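Side-chain contact in putative signal recognition particle protein (PDB 5CK4), which binds GTP and GDP as the Arf-like GTPase beta subunit of the signal recognition particle receptor, associated with endoplasmic reticulum membranes: residues K121-T126 with A186-D191. Residues are numbered along the deposited sequence; the frame is centred on the assembly and turned at random.
Sequences KLRGTT and ASYLYD
Arg123 lies along one face of the Tyr188 ring, a worked example of how an arginine can use its whole length, aliphatic and charged, against a single aromatic side chain. The methylene part leads: CD sits over the middle of the ring, 3.5 Å from its centroid and only 7° off the normal, a CH-pi contact, while CG packs against the phenol end, 3.5 Å from Tyr188 CZ. With the chain extended from CG to NE, the guanidinium is carried past the centre to the CD2 rim, with NH1 reaching on to within 3.7 Å of Tyr188 CB. The guanidinium plane is 1° from that of the ring, an offset parallel stack; the cation-pi component is off-centre, with Arg123 CZ 4.2 Å from the centroid. A hydrogen bond from Arg123 NE to the carbonyl of Gly118, a residue that contacts GTP when GTP is bound, helps fix the turn of the flat group. Tyr188 reaches out from its helix with CG anti to the backbone N (chi1 -165°), which sends the hydroxyl end toward the start of helix 123-131. There Thr126 makes a looser contact, its CB 4.3 Å from Tyr188 OH. Both Thr126 and Tyr188 also touch Ile25 of strand 21-25, and Arg123 touches Pro27, so Arg123 and the buried Tyr188 lie against the P-loop region. This joins helix 123-131, which follows the DxxG (G3) motif, here DTPG, that opens switch II in small GTPases, to helix 180-201 on one side of the central sheet of a P-loop GTPase fold.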
loop_
_atom_site.group_PDB
_atom_site.type_symbol
_atom_site.label_atom_id
_atom_site.label_comp_id
_atom_site.label_asym_id
_atom_site.label_seq_id
_atom_site.Cartn_x
_atom_site.Cartn_y
_atom_site.Cartn_z
ATOM N N LYS A 121 -13.267 9.295 -4.997
ATOM C CA LYS A 121 -14.195 9.821 -3.984
ATOM C C LYS A 121 -14.234 8.985 -2.696
ATOM O O LYS A 121 -14.754 9.433 -1.673
ATOM C CB LYS A 121 -15.628 9.909 -4.534
ATOM C CG LYS A 121 -15.817 10.781 -5.771
ATOM C CD LYS A 121 -15.963 12.250 -5.427
ATOM C CE LYS A 121 -16.328 13.059 -6.664
ATOM N NZ LYS A 121 -16.454 14.506 -6.358
ATOM N N LEU A 122 -13.731 7.760 -2.754
ATOM C CA LEU A 122 -13.896 6.838 -1.640
ATOM C C LEU A 122 -12.577 6.546 -0.923
ATOM O O LEU A 122 -12.525 5.686 -0.046
ATOM C CB LEU A 122 -14.506 5.528 -2.128
ATOM C CG LEU A 122 -15.874 5.641 -2.811
ATOM C CD1 LEU A 122 -16.302 4.281 -3.357
ATOM C CD2 LEU A 122 -16.915 6.182 -1.843
ATOM N N ARG A 123 -11.517 7.252 -1.302
ATOM C CA ARG A 123 -10.198 6.999 -0.723
ATOM C C ARG A 123 -10.019 7.613 0.665
ATOM O O ARG A 123 -9.233 7.110 1.465
ATOM C CB ARG A 123 -9.101 7.478 -1.665
ATOM C CG ARG A 123 -9.089 6.738 -2.986
ATOM C CD ARG A 123 -8.174 7.408 -3.997
ATOM N NE ARG A 123 -8.221 6.705 -5.276
ATOM C CZ ARG A 123 -7.499 7.029 -6.344
ATOM N NH1 ARG A 123 -6.669 8.063 -6.303
ATOM N NH2 ARG A 123 -7.621 6.322 -7.460
ATOM N N GLY A 124 -10.753 8.687 0.950
ATOM C CA GLY A 124 -10.672 9.349 2.244
ATOM C C GLY A 124 -10.872 8.431 3.440
ATOM O O GLY A 124 -10.167 8.534 4.441
ATOM N N THR A 125 -11.831 7.523 3.321
ATOM C CA THR A 125 -12.132 6.544 4.362
ATOM C C THR A 125 -10.928 5.682 4.713
ATOM O O THR A 125 -10.648 5.416 5.882
ATOM C CB THR A 125 -13.224 5.585 3.882
ATOM O OG1 THR A 125 -14.373 6.336 3.475
ATOM C CG2 THR A 125 -13.612 4.620 4.988
ATOM N N THR A 126 -10.226 5.237 3.680
ATOM C CA THR A 126 -9.070 4.370 3.851
ATOM C C THR A 126 -7.926 5.131 4.508
ATOM O O THR A 126 -7.262 4.629 5.420
ATOM C CB THR A 126 -8.606 3.827 2.495
ATOM O OG1 THR A 126 -9.684 3.111 1.884
ATOM C CG2 THR A 126 -7.423 2.900 2.669
ATOM N N ALA A 186 0.631 7.769 -8.280
ATOM C CA ALA A 186 1.608 8.311 -7.329
ATOM C C ALA A 186 0.953 9.293 -6.362
ATOM O O ALA A 186 1.361 9.407 -5.220
ATOM C CB ALA A 186 2.739 8.996 -8.064
ATOM N N SER A 187 -0.041 10.026 -6.841
ATOM C CA SER A 187 -0.771 10.952 -5.983
ATOM C C SER A 187 -1.448 10.209 -4.824
ATOM O O SER A 187 -1.409 10.653 -3.680
ATOM C CB SER A 187 -1.788 11.743 -6.806
ATOM O OG SER A 187 -2.473 12.660 -5.988
ATOM N N TYR A 188 -2.066 9.076 -5.129
ATOM C CA TYR A 188 -2.680 8.223 -4.108
ATOM C C TYR A 188 -1.629 7.672 -3.158
ATOM O O TYR A 188 -1.780 7.741 -1.931
ATOM C CB TYR A 188 -3.426 7.068 -4.771
ATOM C CG TYR A 188 -4.396 6.315 -3.882
ATOM C CD1 TYR A 188 -4.623 6.691 -2.558
ATOM C CD2 TYR A 188 -5.089 5.221 -4.379
ATOM C CE1 TYR A 188 -5.513 5.985 -1.752
ATOM C CE2 TYR A 188 -5.968 4.510 -3.590
ATOM C CZ TYR A 188 -6.183 4.901 -2.277
ATOM O OH TYR A 188 -7.092 4.188 -1.516
ATOM N N LEU A 189 -0.553 7.133 -3.724
ATOM C CA LEU A 189 0.537 6.604 -2.902
ATOM C C LEU A 189 1.123 7.694 -1.999
ATOM O O LEU A 189 1.437 7.453 -0.816
ATOM C CB LEU A 189 1.622 5.990 -3.799
ATOM C CG LEU A 189 2.857 5.434 -3.075
ATOM C CD1 LEU A 189 2.461 4.328 -2.094
ATOM C CD2 LEU A 189 3.822 4.909 -4.120
ATOM N N TYR A 190 1.278 8.898 -2.544
ATOM C CA TYR A 190 1.762 10.018 -1.744
ATOM C C TYR A 190 0.911 10.189 -0.483
ATOM O O TYR A 190 1.450 10.287 0.616
ATOM C CB TYR A 190 1.767 11.322 -2.569
ATOM C CG TYR A 190 2.525 12.490 -1.927
ATOM C CD1 TYR A 190 1.950 13.259 -0.920
ATOM C CD2 TYR A 190 3.806 12.827 -2.346
ATOM C CE1 TYR A 190 2.646 14.327 -0.338
ATOM C CE2 TYR A 190 4.498 13.895 -1.778
ATOM C CZ TYR A 190 3.916 14.637 -0.776
ATOM O OH TYR A 190 4.606 15.700 -0.206
ATOM N N ASP A 191 -0.412 10.211 -0.648
ATOM C CA ASP A 191 -1.322 10.397 0.481
ATOM C C ASP A 191 -1.256 9.248 1.478
ATOM O O ASP A 191 -1.365 9.459 2.682
ATOM C CB ASP A 191 -2.776 10.564 0.012
ATOM C CG ASP A 191 -3.021 11.887 -0.682
ATOM O OD1 ASP A 191 -2.247 12.835 -0.447
ATOM O OD2 ASP A 191 -3.990 11.967 -1.469
#